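Long-range contacts in hypothetical nigD-like protein (Bacteroides caccae, PDB 3QWN), which is of unknown mechanism but, as a NigD-like immunity protein or antitoxin, probably protects its bacterial host from a toxin: residues V15-G20 with R53-N58; G23-L28 with S45-N50; L95-V100 with N144-H149; F185-Y190 with I197-Y202. All coordinates share one frame; numbering follows the deposited sequence.

Contact 1 (V15-G20 with R53-N58)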
loop_
_atom_site.group_PDB
_atom_site.type_symbol
_atom_site.label_atom_id
_atom_site.label_comp_id
_atom_site.label_asym_id
_atom_site.label_seq_id
_atom_site.Cartn_x
_atom_site.Cartn_y
_atom_site.Cartn_z
ATOM N N VAL A 15 -5.904 3.991 -6.123
ATOM C CA VAL A 15 -6.687 5.241 -6.200
ATOM C C VAL A 15 -7.227 5.561 -4.818
ATOM O O VAL A 15 -7.130 4.748 -3.867
ATOM C CB VAL A 15 -7.866 5.169 -7.252
ATOM C CG1 VAL A 15 -7.369 4.924 -8.687
ATOM C CG2 VAL A 15 -8.942 4.145 -6.856
ATOM N N THR A 16 -7.818 6.750 -4.719
ATOM C CA THR A 16 -8.577 7.203 -3.561
ATOM C C THR A 16 -10.030 7.391 -4.033
ATOM O O THR A 16 -10.260 7.887 -5.130
ATOM C CB THR A 16 -7.963 8.457 -2.929
ATOM O OG1 THR A 16 -6.609 8.179 -2.587
ATOM C CG2 THR A 16 -8.697 8.890 -1.671
ATOM N N VAL A 17 -10.986 6.917 -3.268
ATOM C CA VAL A 17 -12.402 7.132 -3.591
ATOM C C VAL A 17 -13.036 7.903 -2.443
ATOM O O VAL A 17 -12.607 7.754 -1.303
ATOM C CB VAL A 17 -13.210 5.852 -3.934
ATOM C CG1 VAL A 17 -12.731 5.227 -5.225
ATOM C CG2 VAL A 17 -13.193 4.838 -2.785
ATOM N N LYS A 18 -14.037 8.740 -2.747
ATOM C CA LYS A 18 -14.827 9.479 -1.767
ATOM C C LYS A 18 -16.278 9.146 -1.989
ATOM O O LYS A 18 -16.719 8.958 -3.138
ATOM C CB LYS A 18 -14.623 11.009 -1.839
ATOM C CG LYS A 18 -13.171 11.453 -1.970
ATOM C CD LYS A 18 -12.951 12.912 -1.589
ATOM C CE LYS A 18 -11.448 13.154 -1.538
ATOM N NZ LYS A 18 -11.064 14.583 -1.358
ATOM N N ALA A 19 -17.003 9.037 -0.867
ATOM C CA ALA A 19 -18.427 8.825 -0.760
ATOM C C ALA A 19 -19.101 10.124 -0.357
ATOM O O ALA A 19 -18.488 10.992 0.288
ATOM C CB ALA A 19 -18.729 7.749 0.263
ATOM N N GLY A 20 -20.370 10.240 -0.726
ATOM C CA GLY A 20 -21.188 11.364 -0.356
ATOM C C GLY A 20 -22.082 10.931 0.781
ATOM O O GLY A 20 -21.788 9.946 1.472
ATOM N N ARG A 53 -11.426 6.568 1.085
ATOM C CA ARG A 53 -10.708 5.309 1.239
ATOM C C ARG A 53 -9.696 5.146 0.136
ATOM O O ARG A 53 -9.982 5.465 -1.020
ATOM C CB ARG A 53 -11.666 4.100 1.249
ATOM C CG ARG A 53 -12.644 4.125 2.392
ATOM C CD ARG A 53 -13.342 2.801 2.581
ATOM N NE ARG A 53 -12.521 1.877 3.351
ATOM C CZ ARG A 53 -12.500 1.811 4.675
ATOM N NH1 ARG A 53 -13.247 2.641 5.403
ATOM N NH2 ARG A 53 -11.730 0.922 5.286
ATOM N N ARG A 54 -8.497 4.672 0.515
ATOM C CA ARG A 54 -7.398 4.263 -0.356
ATOM C C ARG A 54 -7.755 2.822 -0.768
ATOM O O ARG A 54 -7.873 1.964 0.111
ATOM C CB ARG A 54 -6.065 4.378 0.402
ATOM C CG ARG A 54 -4.797 3.956 -0.346
ATOM C CD ARG A 54 -4.422 4.983 -1.360
ATOM N NE ARG A 54 -3.156 4.712 -2.047
ATOM C CZ ARG A 54 -2.729 5.427 -3.084
ATOM N NH1 ARG A 54 -3.466 6.423 -3.560
ATOM N NH2 ARG A 54 -1.578 5.132 -3.675
ATOM N N VAL A 55 -8.004 2.571 -2.084
ATOM C CA VAL A 55 -8.476 1.276 -2.589
ATOM C C VAL A 55 -7.792 0.901 -3.915
ATOM O O VAL A 55 -7.136 1.732 -4.533
ATOM C CB VAL A 55 -10.050 1.323 -2.806
ATOM C CG1 VAL A 55 -10.825 1.442 -1.492
ATOM C CG2 VAL A 55 -10.462 2.433 -3.781
HETATM N N MSE A 56 -8.022 -0.348 -4.376
HETATM C CA MSE A 56 -7.661 -0.870 -5.703
HETATM C C MSE A 56 -8.917 -0.761 -6.610
HETATM O O MSE A 56 -10.052 -1.020 -6.179
HETATM C CB MSE A 56 -7.136 -2.317 -5.646
HETATM C CG MSE A 56 -5.856 -2.439 -4.814
HETATM SE SE MSE A 56 -4.421 -1.228 -5.420
HETATM C CE MSE A 56 -4.161 -1.957 -7.206
ATOM N N SER A 57 -8.732 -0.344 -7.852
ATOM C CA SER A 57 -9.895 -0.194 -8.717
ATOM C C SER A 57 -9.573 -0.409 -10.167
ATOM O O SER A 57 -8.522 0.010 -10.664
ATOM C CB SER A 57 -10.487 1.210 -8.549
ATOM O OG SER A 57 -11.668 1.443 -9.295
ATOM N N ASN A 58 -10.548 -0.983 -10.863
ATOM C CA ASN A 58 -10.616 -1.048 -12.303
ATOM C C ASN A 58 -11.651 0.007 -12.689
ATOM O O ASN A 58 -12.822 -0.074 -12.298
ATOM C CB ASN A 58 -10.965 -2.430 -12.853
ATOM C CG ASN A 58 -10.970 -2.461 -14.364
ATOM O OD1 ASN A 58 -11.999 -2.358 -14.991
ATOM N ND2 ASN A 58 -9.822 -2.487 -14.983
#

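Contact 2 (G23-L28 with S45-N50)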
loop_
_atom_site.group_PDB
_atom_site.type_symbol
_atom_site.label_atom_id
_atom_site.label_comp_id
_atom_site.label_asym_id
_atom_site.label_seq_id
_atom_site.Cartn_x
_atom_site.Cartn_y
_atom_site.Cartn_z
ATOM N N GLY A 23 -23.257 7.170 0.985
ATOM C CA GLY A 23 -22.211 6.146 0.968
ATOM C C GLY A 23 -21.747 5.704 -0.404
ATOM O O GLY A 23 -20.733 5.008 -0.539
ATOM N N SER A 24 -22.500 6.090 -1.435
ATOM C CA SER A 24 -22.161 5.777 -2.825
ATOM C C SER A 24 -20.919 6.559 -3.228
ATOM O O SER A 24 -20.671 7.633 -2.669
ATOM C CB SER A 24 -23.341 6.102 -3.729
ATOM O OG SER A 24 -23.646 7.485 -3.683
ATOM N N ILE A 25 -20.098 5.991 -4.114
ATOM C CA ILE A 25 -18.834 6.590 -4.550
ATOM C C ILE A 25 -19.120 7.714 -5.539
ATOM O O ILE A 25 -19.727 7.485 -6.577
ATOM C CB ILE A 25 -17.853 5.532 -5.118
ATOM C CG1 ILE A 25 -17.664 4.353 -4.136
ATOM C CG2 ILE A 25 -16.505 6.200 -5.518
ATOM C CD1 ILE A 25 -16.948 4.708 -2.774
ATOM N N GLN A 26 -18.666 8.922 -5.214
ATOM C CA GLN A 26 -18.944 10.108 -6.014
ATOM C C GLN A 26 -17.700 10.631 -6.670
ATOM O O GLN A 26 -17.799 11.345 -7.662
ATOM C CB GLN A 26 -19.564 11.223 -5.141
ATOM C CG GLN A 26 -20.667 10.797 -4.183
ATOM C CD GLN A 26 -22.074 10.850 -4.741
ATOM O OE1 GLN A 26 -22.972 11.429 -4.110
ATOM N NE2 GLN A 26 -22.332 10.173 -5.877
ATOM N N THR A 27 -16.535 10.305 -6.103
ATOM C CA THR A 27 -15.236 10.783 -6.559
ATOM C C THR A 27 -14.187 9.693 -6.548
ATOM O O THR A 27 -14.141 8.892 -5.626
ATOM C CB THR A 27 -14.807 11.923 -5.652
ATOM O OG1 THR A 27 -15.772 12.943 -5.838
ATOM C CG2 THR A 27 -13.401 12.458 -5.960
ATOM N N LEU A 28 -13.313 9.719 -7.560
ATOM C CA LEU A 28 -12.188 8.824 -7.732
ATOM C C LEU A 28 -10.986 9.715 -7.994
ATOM O O LEU A 28 -11.065 10.620 -8.810
ATOM C CB LEU A 28 -12.453 7.781 -8.867
ATOM C CG LEU A 28 -11.329 6.811 -9.093
ATOM C CD1 LEU A 28 -11.826 5.437 -9.375
ATOM C CD2 LEU A 28 -10.393 7.305 -10.129
ATOM N N SER A 45 -20.999 -0.192 -4.966
ATOM C CA SER A 45 -20.334 -0.180 -3.672
ATOM C C SER A 45 -20.868 0.935 -2.799
ATOM O O SER A 45 -21.439 1.919 -3.284
ATOM C CB SER A 45 -18.834 -0.021 -3.842
ATOM O OG SER A 45 -18.324 -1.159 -4.501
ATOM N N ALA A 46 -20.673 0.765 -1.498
ATOM C CA ALA A 46 -21.102 1.708 -0.489
ATOM C C ALA A 46 -20.066 1.766 0.617
ATOM O O ALA A 46 -19.796 0.744 1.242
ATOM C CB ALA A 46 -22.454 1.272 0.066
ATOM N N ILE A 47 -19.442 2.923 0.841
ATOM C CA ILE A 47 -18.539 3.043 1.993
ATOM C C ILE A 47 -19.270 3.946 3.047
ATOM O O ILE A 47 -20.469 4.230 2.893
ATOM C CB ILE A 47 -17.109 3.486 1.619
ATOM C CG1 ILE A 47 -17.100 4.899 0.995
ATOM C CG2 ILE A 47 -16.430 2.428 0.728
ATOM C CD1 ILE A 47 -15.742 5.592 0.884
ATOM N N SER A 48 -18.600 4.284 4.161
ATOM C CA SER A 48 -19.183 5.122 5.202
ATOM C C SER A 48 -19.464 6.519 4.638
ATOM O O SER A 48 -18.609 7.094 3.939
ATOM C CB SER A 48 -18.267 5.194 6.422
ATOM O OG SER A 48 -18.931 5.881 7.475
ATOM N N PRO A 49 -20.663 7.076 4.921
ATOM C CA PRO A 49 -21.014 8.393 4.354
ATOM C C PRO A 49 -19.964 9.479 4.596
ATOM O O PRO A 49 -19.452 9.635 5.721
ATOM C CB PRO A 49 -22.338 8.735 5.058
ATOM C CG PRO A 49 -22.947 7.396 5.311
ATOM C CD PRO A 49 -21.788 6.534 5.727
ATOM N N ASN A 50 -19.635 10.206 3.512
ATOM C CA ASN A 50 -18.718 11.334 3.540
ATOM C C ASN A 50 -17.330 10.945 4.050
ATOM O O ASN A 50 -16.749 11.667 4.870
ATOM C CB ASN A 50 -19.296 12.482 4.401
ATOM C CG ASN A 50 -20.543 13.117 3.849
ATOM O OD1 ASN A 50 -20.653 13.463 2.663
ATOM N ND2 ASN A 50 -21.482 13.360 4.727
HETATM O O HOH W 1 -21.459 3.530 -5.269
#

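Contact 3 (L95-V100 with N144-H149)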
loop_
_atom_site.group_PDB
_atom_site.type_symbol
_atom_site.label_atom_id
_atom_site.label_comp_id
_atom_site.label_asym_id
_atom_site.label_seq_id
_atom_site.Cartn_x
_atom_site.Cartn_y
_atom_site.Cartn_z
ATOM N N LEU A 95 7.309 -10.882 15.916
ATOM C CA LEU A 95 7.409 -10.467 14.519
ATOM C C LEU A 95 7.305 -11.689 13.619
ATOM O O LEU A 95 7.957 -12.711 13.882
ATOM C CB LEU A 95 8.714 -9.692 14.253
ATOM C CG LEU A 95 8.964 -8.432 15.087
ATOM C CD1 LEU A 95 10.242 -7.761 14.660
ATOM C CD2 LEU A 95 7.814 -7.443 14.993
ATOM N N LYS A 96 6.447 -11.592 12.587
ATOM C CA LYS A 96 6.200 -12.655 11.607
ATOM C C LYS A 96 6.671 -12.176 10.275
ATOM O O LYS A 96 6.370 -11.043 9.895
ATOM C CB LYS A 96 4.710 -13.049 11.554
ATOM C CG LYS A 96 4.028 -13.263 12.922
ATOM C CD LYS A 96 4.528 -14.479 13.710
ATOM C CE LYS A 96 3.465 -15.034 14.647
ATOM N NZ LYS A 96 2.930 -14.018 15.602
ATOM N N HIS A 97 7.442 -13.011 9.570
ATOM C CA HIS A 97 8.023 -12.641 8.277
ATOM C C HIS A 97 7.882 -13.750 7.242
ATOM O O HIS A 97 8.868 -14.163 6.637
ATOM C CB HIS A 97 9.505 -12.258 8.437
ATOM C CG HIS A 97 9.769 -11.223 9.487
ATOM N ND1 HIS A 97 9.205 -9.953 9.408
ATOM C CD2 HIS A 97 10.517 -11.304 10.619
ATOM C CE1 HIS A 97 9.613 -9.314 10.497
ATOM N NE2 HIS A 97 10.430 -10.075 11.239
ATOM N N ASP A 98 6.658 -14.227 7.032
ATOM C CA ASP A 98 6.384 -15.249 6.020
ATOM C C ASP A 98 6.731 -14.669 4.617
ATOM O O ASP A 98 6.510 -13.480 4.385
ATOM C CB ASP A 98 4.935 -15.754 6.120
ATOM C CG ASP A 98 4.701 -16.604 7.348
ATOM O OD1 ASP A 98 5.536 -17.476 7.623
ATOM O OD2 ASP A 98 3.656 -16.414 8.013
ATOM N N PRO A 99 7.426 -15.451 3.750
ATOM C CA PRO A 99 7.957 -14.877 2.503
ATOM C C PRO A 99 6.928 -14.368 1.527
ATOM O O PRO A 99 5.806 -14.867 1.453
ATOM C CB PRO A 99 8.732 -16.043 1.876
ATOM C CG PRO A 99 9.098 -16.885 3.028
ATOM C CD PRO A 99 7.881 -16.849 3.904
ATOM N N VAL A 100 7.343 -13.339 0.783
ATOM C CA VAL A 100 6.604 -12.675 -0.286
ATOM C C VAL A 100 7.615 -12.304 -1.369
ATOM O O VAL A 100 8.828 -12.271 -1.108
ATOM C CB VAL A 100 5.778 -11.409 0.162
ATOM C CG1 VAL A 100 4.826 -11.691 1.315
ATOM C CG2 VAL A 100 6.673 -10.196 0.454
ATOM N N ASN A 144 13.892 3.083 8.531
ATOM C CA ASN A 144 14.040 1.664 8.236
ATOM C C ASN A 144 12.704 0.975 8.406
ATOM O O ASN A 144 12.049 1.135 9.433
ATOM C CB ASN A 144 15.114 1.024 9.094
ATOM C CG ASN A 144 16.497 1.452 8.698
ATOM O OD1 ASN A 144 16.981 1.134 7.620
ATOM N ND2 ASN A 144 17.160 2.208 9.558
HETATM N N MSE A 145 12.269 0.253 7.358
HETATM C CA MSE A 145 10.998 -0.465 7.342
HETATM C C MSE A 145 11.209 -1.927 7.045
HETATM O O MSE A 145 11.925 -2.275 6.116
HETATM C CB MSE A 145 10.047 0.133 6.311
HETATM C CG MSE A 145 9.616 1.540 6.623
HETATM SE SE MSE A 145 8.196 2.059 5.439
HETATM C CE MSE A 145 8.053 3.925 5.981
ATOM N N LEU A 146 10.614 -2.783 7.852
ATOM C CA LEU A 146 10.667 -4.224 7.656
ATOM C C LEU A 146 9.253 -4.714 7.513
ATOM O O LEU A 146 8.412 -4.385 8.349
ATOM C CB LEU A 146 11.390 -4.948 8.807
ATOM C CG LEU A 146 11.363 -6.496 8.813
ATOM C CD1 LEU A 146 12.023 -7.100 7.533
ATOM C CD2 LEU A 146 12.052 -7.024 10.060
ATOM N N LEU A 147 8.980 -5.475 6.437
ATOM C CA LEU A 147 7.657 -6.014 6.230
ATOM C C LEU A 147 7.345 -7.104 7.265
ATOM O O LEU A 147 8.134 -8.040 7.462
ATOM C CB LEU A 147 7.472 -6.576 4.801
ATOM C CG LEU A 147 6.068 -7.090 4.474
ATOM C CD1 LEU A 147 5.083 -5.955 4.292
ATOM C CD2 LEU A 147 6.084 -7.996 3.297
ATOM N N TYR A 148 6.186 -6.956 7.911
ATOM C CA TYR A 148 5.603 -7.942 8.784
ATOM C C TYR A 148 4.568 -8.696 7.942
ATOM O O TYR A 148 3.707 -8.064 7.309
ATOM C CB TYR A 148 4.968 -7.275 10.017
ATOM C CG TYR A 148 4.131 -8.205 10.873
ATOM C CD1 TYR A 148 2.831 -8.547 10.501
ATOM C CD2 TYR A 148 4.606 -8.682 12.090
ATOM C CE1 TYR A 148 2.062 -9.418 11.272
ATOM C CE2 TYR A 148 3.825 -9.512 12.895
ATOM C CZ TYR A 148 2.555 -9.881 12.478
ATOM O OH TYR A 148 1.770 -10.699 13.255
ATOM N N HIS A 149 4.655 -10.027 7.916
ATOM C CA HIS A 149 3.684 -10.835 7.201
ATOM C C HIS A 149 3.434 -12.113 7.972
ATOM O O HIS A 149 4.336 -12.938 8.123
ATOM C CB HIS A 149 4.089 -11.124 5.729
ATOM C CG HIS A 149 3.186 -12.115 5.037
ATOM N ND1 HIS A 149 3.697 -13.096 4.212
ATOM C CD2 HIS A 149 1.835 -12.280 5.127
ATOM C CE1 HIS A 149 2.649 -13.803 3.800
ATOM N NE2 HIS A 149 1.511 -13.354 4.337
#

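Contact 4 (F185-Y190 with I197-Y202)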
loop_
_atom_site.group_PDB
_atom_site.type_symbol
_atom_site.label_atom_id
_atom_site.label_comp_id
_atom_site.label_asym_id
_atom_site.label_seq_id
_atom_site.Cartn_x
_atom_site.Cartn_y
_atom_site.Cartn_z
ATOM N N PHE A 185 13.423 -0.124 2.762
ATOM C CA PHE A 185 12.476 -1.212 2.953
ATOM C C PHE A 185 13.129 -2.591 2.806
ATOM O O PHE A 185 13.767 -2.880 1.797
ATOM C CB PHE A 185 11.291 -1.066 1.968
ATOM C CG PHE A 185 10.281 -2.187 2.015
ATOM C CD1 PHE A 185 9.352 -2.268 3.050
ATOM C CD2 PHE A 185 10.257 -3.164 1.024
ATOM C CE1 PHE A 185 8.427 -3.311 3.091
ATOM C CE2 PHE A 185 9.318 -4.203 1.061
ATOM C CZ PHE A 185 8.410 -4.267 2.096
ATOM N N LYS A 186 12.933 -3.442 3.829
ATOM C CA LYS A 186 13.388 -4.831 3.892
ATOM C C LYS A 186 12.187 -5.765 3.973
ATOM O O LYS A 186 11.121 -5.376 4.462
ATOM C CB LYS A 186 14.305 -5.054 5.096
ATOM C CG LYS A 186 15.752 -4.643 4.862
ATOM C CD LYS A 186 16.608 -4.868 6.104
ATOM C CE LYS A 186 17.901 -4.093 6.060
ATOM N NZ LYS A 186 18.823 -4.485 7.161
ATOM N N TYR A 187 12.352 -6.998 3.499
ATOM C CA TYR A 187 11.271 -8.002 3.510
ATOM C C TYR A 187 11.878 -9.386 3.351
ATOM O O TYR A 187 12.934 -9.525 2.713
ATOM C CB TYR A 187 10.228 -7.728 2.378
ATOM C CG TYR A 187 10.762 -7.955 0.971
ATOM C CD1 TYR A 187 11.664 -7.064 0.388
ATOM C CD2 TYR A 187 10.380 -9.072 0.229
ATOM C CE1 TYR A 187 12.180 -7.288 -0.890
ATOM C CE2 TYR A 187 10.905 -9.314 -1.043
ATOM C CZ TYR A 187 11.790 -8.413 -1.607
ATOM O OH TYR A 187 12.234 -8.634 -2.898
ATOM N N TYR A 188 11.220 -10.400 3.918
ATOM C CA TYR A 188 11.679 -11.776 3.784
ATOM C C TYR A 188 11.093 -12.377 2.532
ATOM O O TYR A 188 9.916 -12.170 2.234
ATOM C CB TYR A 188 11.343 -12.605 5.027
ATOM C CG TYR A 188 12.307 -12.370 6.177
ATOM C CD1 TYR A 188 12.288 -11.179 6.901
ATOM C CD2 TYR A 188 13.226 -13.348 6.555
ATOM C CE1 TYR A 188 13.149 -10.968 7.974
ATOM C CE2 TYR A 188 14.120 -13.134 7.610
ATOM C CZ TYR A 188 14.077 -11.939 8.321
ATOM O OH TYR A 188 14.927 -11.682 9.384
ATOM N N THR A 189 11.926 -13.078 1.783
ATOM C CA THR A 189 11.598 -13.726 0.508
ATOM C C THR A 189 12.377 -15.039 0.405
ATOM O O THR A 189 13.282 -15.276 1.208
ATOM C CB THR A 189 11.922 -12.751 -0.661
ATOM O OG1 THR A 189 11.291 -13.208 -1.864
ATOM C CG2 THR A 189 13.421 -12.514 -0.852
ATOM N N TYR A 190 12.047 -15.885 -0.567
ATOM C CA TYR A 190 12.791 -17.129 -0.777
ATOM C C TYR A 190 13.944 -16.902 -1.723
ATOM O O TYR A 190 13.766 -16.210 -2.722
ATOM C CB TYR A 190 11.890 -18.237 -1.343
ATOM C CG TYR A 190 10.927 -18.839 -0.344
ATOM C CD1 TYR A 190 11.395 -19.490 0.803
ATOM C CD2 TYR A 190 9.542 -18.809 -0.567
ATOM C CE1 TYR A 190 10.508 -20.069 1.714
ATOM C CE2 TYR A 190 8.652 -19.394 0.332
ATOM C CZ TYR A 190 9.138 -20.034 1.463
ATOM O OH TYR A 190 8.265 -20.608 2.355
ATOM N N ILE A 197 15.048 -15.632 3.301
ATOM C CA ILE A 197 16.111 -14.675 3.606
ATOM C C ILE A 197 15.565 -13.250 3.646
ATOM O O ILE A 197 14.613 -12.939 2.930
ATOM C CB ILE A 197 17.302 -14.784 2.612
ATOM C CG1 ILE A 197 16.865 -14.603 1.141
ATOM C CG2 ILE A 197 18.046 -16.111 2.801
ATOM C CD1 ILE A 197 17.259 -13.281 0.488
ATOM N N GLU A 198 16.197 -12.376 4.457
ATOM C CA GLU A 198 15.832 -10.966 4.550
ATOM C C GLU A 198 16.495 -10.240 3.379
ATOM O O GLU A 198 17.730 -10.260 3.272
ATOM C CB GLU A 198 16.256 -10.390 5.911
ATOM C CG GLU A 198 15.764 -8.978 6.186
ATOM C CD GLU A 198 16.336 -8.363 7.443
ATOM O OE1 GLU A 198 17.566 -8.131 7.494
ATOM O OE2 GLU A 198 15.551 -8.112 8.383
ATOM N N SER A 199 15.682 -9.661 2.471
ATOM C CA SER A 199 16.188 -8.950 1.293
ATOM C C SER A 199 16.353 -7.457 1.563
ATOM O O SER A 199 15.425 -6.804 2.017
ATOM C CB SER A 199 15.279 -9.164 0.085
ATOM O OG SER A 199 15.766 -8.446 -1.037
ATOM N N GLY A 200 17.544 -6.944 1.271
ATOM C CA GLY A 200 17.867 -5.529 1.388
ATOM C C GLY A 200 17.925 -4.862 0.034
ATOM O O GLY A 200 18.473 -3.777 -0.090
ATOM N N LYS A 201 17.359 -5.518 -0.987
ATOM C CA LYS A 201 17.255 -5.084 -2.394
ATOM C C LYS A 201 16.810 -3.615 -2.531
ATOM O O LYS A 201 17.373 -2.894 -3.343
ATOM C CB LYS A 201 16.251 -6.008 -3.133
ATOM C CG LYS A 201 16.024 -5.689 -4.593
ATOM C CD LYS A 201 15.076 -6.669 -5.273
ATOM C CE LYS A 201 14.895 -6.282 -6.733
ATOM N NZ LYS A 201 14.409 -7.414 -7.562
ATOM N N TYR A 202 15.807 -3.181 -1.745
ATOM C CA TYR A 202 15.226 -1.837 -1.834
ATOM C C TYR A 202 15.803 -0.844 -0.776
ATOM O O TYR A 202 15.206 0.214 -0.520
ATOM C CB TYR A 202 13.686 -1.940 -1.770
ATOM C CG TYR A 202 13.127 -2.811 -2.887
ATOM C CD1 TYR A 202 13.251 -2.434 -4.223
ATOM C CD2 TYR A 202 12.489 -4.023 -2.608
ATOM C CE1 TYR A 202 12.795 -3.257 -5.255
ATOM C CE2 TYR A 202 12.010 -4.845 -3.634
ATOM C CZ TYR A 202 12.158 -4.454 -4.958
ATOM O OH TYR A 202 11.684 -5.250 -5.988
HETATM O O HOH W 2 14.414 -4.711 0.272
#

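Contact 1 (V15-G20 with R53-N58)
The guanidinium of Arg54 has the backbone N of Val15 over one face, 4.3 Å above the plane and toward its rim, and Thr16 OG1 at its edge, 3.7 Å from Arg54 NH1. It lies at the seam of the N-terminal OB domain, where strand 13-19, the first of five, pairs with strand 52-63 and closes the curled sheet on itself. The Arg54 chain leaves with CG anti to the backbone N (chi1 179°) and bends at chi2 (74°), which brings its end back toward Val15 and Thr16. Its polar tip is held elsewhere: NH1 makes a salt bridge to Asp31, while NE and NH2 bond to Ser165 and Asn113, both on strands of the three-stranded sheet of the C-terminal half. The buried charge is thus probably balanced by Asp31, with two neutral acceptors completing its grip, and it ties the two halves together.

Four backbone bonds stitch the seam. Val15 and Val55 form an antiparallel hydrogen-bonded pair, with Val55 N 2.9 Å from Val15 O, and Val17 and Arg53 form the next, with Val17 N 2.9 Å from Arg53 O. Between them Thr16 and Arg54 make the non-hydrogen-bonded pair, and their side chains cross at about a right angle. On the opposite face of the sheet the valines pack against one another. Val55 CG2, set between its backbone N and carbonyl carbon, touches Val17 CG2 at 3.8 Å and Val15 CG2 at the same 3.8 Å. Val15 CG2 then reaches on along the strand to Ser57 CB, 3.7 Å away.

Contact 2 (G23-L28 with S45-N50)
Ile25 and Ile47 cross at about a right angle where the start of strand 25-30 of the OB domain meets the loop that leads from strand 36-41 to strand 52-63. Ile25 has CG1 anti to its carbonyl carbon (chi1 -52°), and its CD1 swings over to Ile47 CG1, 3.8 Å away. Ile47 holds CG1 in the crowded position between N and carbonyl carbon (chi1 63°), so that both CG1 and CD1 lie against the Ile25 methyl. Behind the pair, Ile25 leans on Val17, and Ile47 on Ala19 and Arg53, so the loop is laid against the end of the barrel seam.

Beside the side chains, the backbones meet at Gly23. Ile47 N donates to Gly23 O over 2.8 Å, in the carbonyl plane and on a lone pair, though the bond is somewhat bent, and Ala46 CA adds a CA-H...O contact of 3.3 Å to the same Gly23 O. Gly23 has a positive phi (91°), which by itself calls for glycine, and a CB would also clash with Ile47 O, 3.2 Å from Gly23 CA. Further along, one water bridges the gap: it accepts from Ile25 N at 3.0 Å and donates to Ser45 O at 2.6 Å.

Contact 3 (L95-V100 with N144-H149)
Lys96 O is held by one hydrogen bond, from His149 N, which reaches it over 2.8 Å from above the carbonyl plane, backed by a weaker CA-H...O contact of 3.4 Å from Tyr148 CA. Asp98 N answers with a bond to His149 O, so the irregular segment 95-100 clips onto strand 142-150 of the C-terminal beta-sandwich domain through a single bridge, His97 with His149.

Two histidine side chains extend the clip. His97 starts with its CB pointing away from the strand, yet its ring comes back, and ND1 donates to Leu147 O at 2.9 Å, close to the ring plane; CE1 of the same ring rests against Leu146 CD2. His149 carries CG anti to its backbone N (chi1 172°) and sends ND1 to Asp98 O at 2.8 Å, again near the ring plane, though the donor stands well above the plane of that carbonyl. Lys96 and Tyr148 run side by side, with Lys96 CB over the ring face 4.2 Å from its centroid. Val100 and Leu147 meet tip to tip, CG2 to CD2 at 3.6 Å, and Val100 CG1 comes obliquely against the His149 ring.

Both histidines must carry a proton on ND1 to make these bonds. His149 NE2 is bonded to His126 ND1 on the far side. If His126 ND1 is the donor there, His149 would be neutral; if NE2 donates, the ring would be charged, and the carboxylate of Asp98, 5.0 Å from OD2 to His149 ND1 and itself bonded to Ala151 N, might support that form.

Contact 4 (F185-Y190 with I197-Y202)
The ring of Tyr188 is overlapped on one face by Glu198, whose CB sits 3.8 Å from the ring centroid and slightly toward the rim. Glu198 then runs extended past the phenol with its carboxylate plane turned 60° from the ring, and OE1 makes a long salt bridge of 3.9 Å to Lys186 NZ. Tyr188 also stacks with His97. On the other side of the sheet Tyr187 has CG in the crowded position between N and carbonyl carbon (chi1 68°). This lays its ring under Ser199 CB, 4.1 Å from the centroid, and brings its rim against that of Tyr202, CE1 to CE2 at 3.7 Å.

These side chains ride on the beta hairpin of strands 181-190 and 196-209, the latter an outermost strand of its sheet. Thr189 and Ile197 form a hydrogen-bonded pair with two straight bonds. Tyr187 and Ser199 form the next, but unevenly: Ser199 N reaches Tyr187 O at 2.8 Å, whereas the return bond from Tyr187 N to Ser199 O is weak at 3.4 Å. Beyond it the second strand turns a corner at Lys201 and Tyr202, and a water fills in, donating to Phe185 O and Ser199 O and accepting from Tyr202 N at 2.9 Å.

Overall arrangement
From the N terminus, strand 13-19 pairs with the much later strand 52-63 in contact 1, closing an OB-domain loop that holds strands 25-30 and 36-41. Contact 2 lies wholly within that loop, pinning the start of strand 25-30 to the segment before strand 52-63, and it touches contact 1 where Ala19 packs on Ile47. In the sandwich, contact 3 closes a loop that holds strands 101-108, 111-120 and 127-133, and contact 4 follows it in series as a short hairpin; none of the loops cross. Contacts 3 and 4 adjoin in one sheet, joined through Val100 with Thr189 and Met145 with Lys186. Contacts 1 and 4 lie about 30 Å apart, centre to centre.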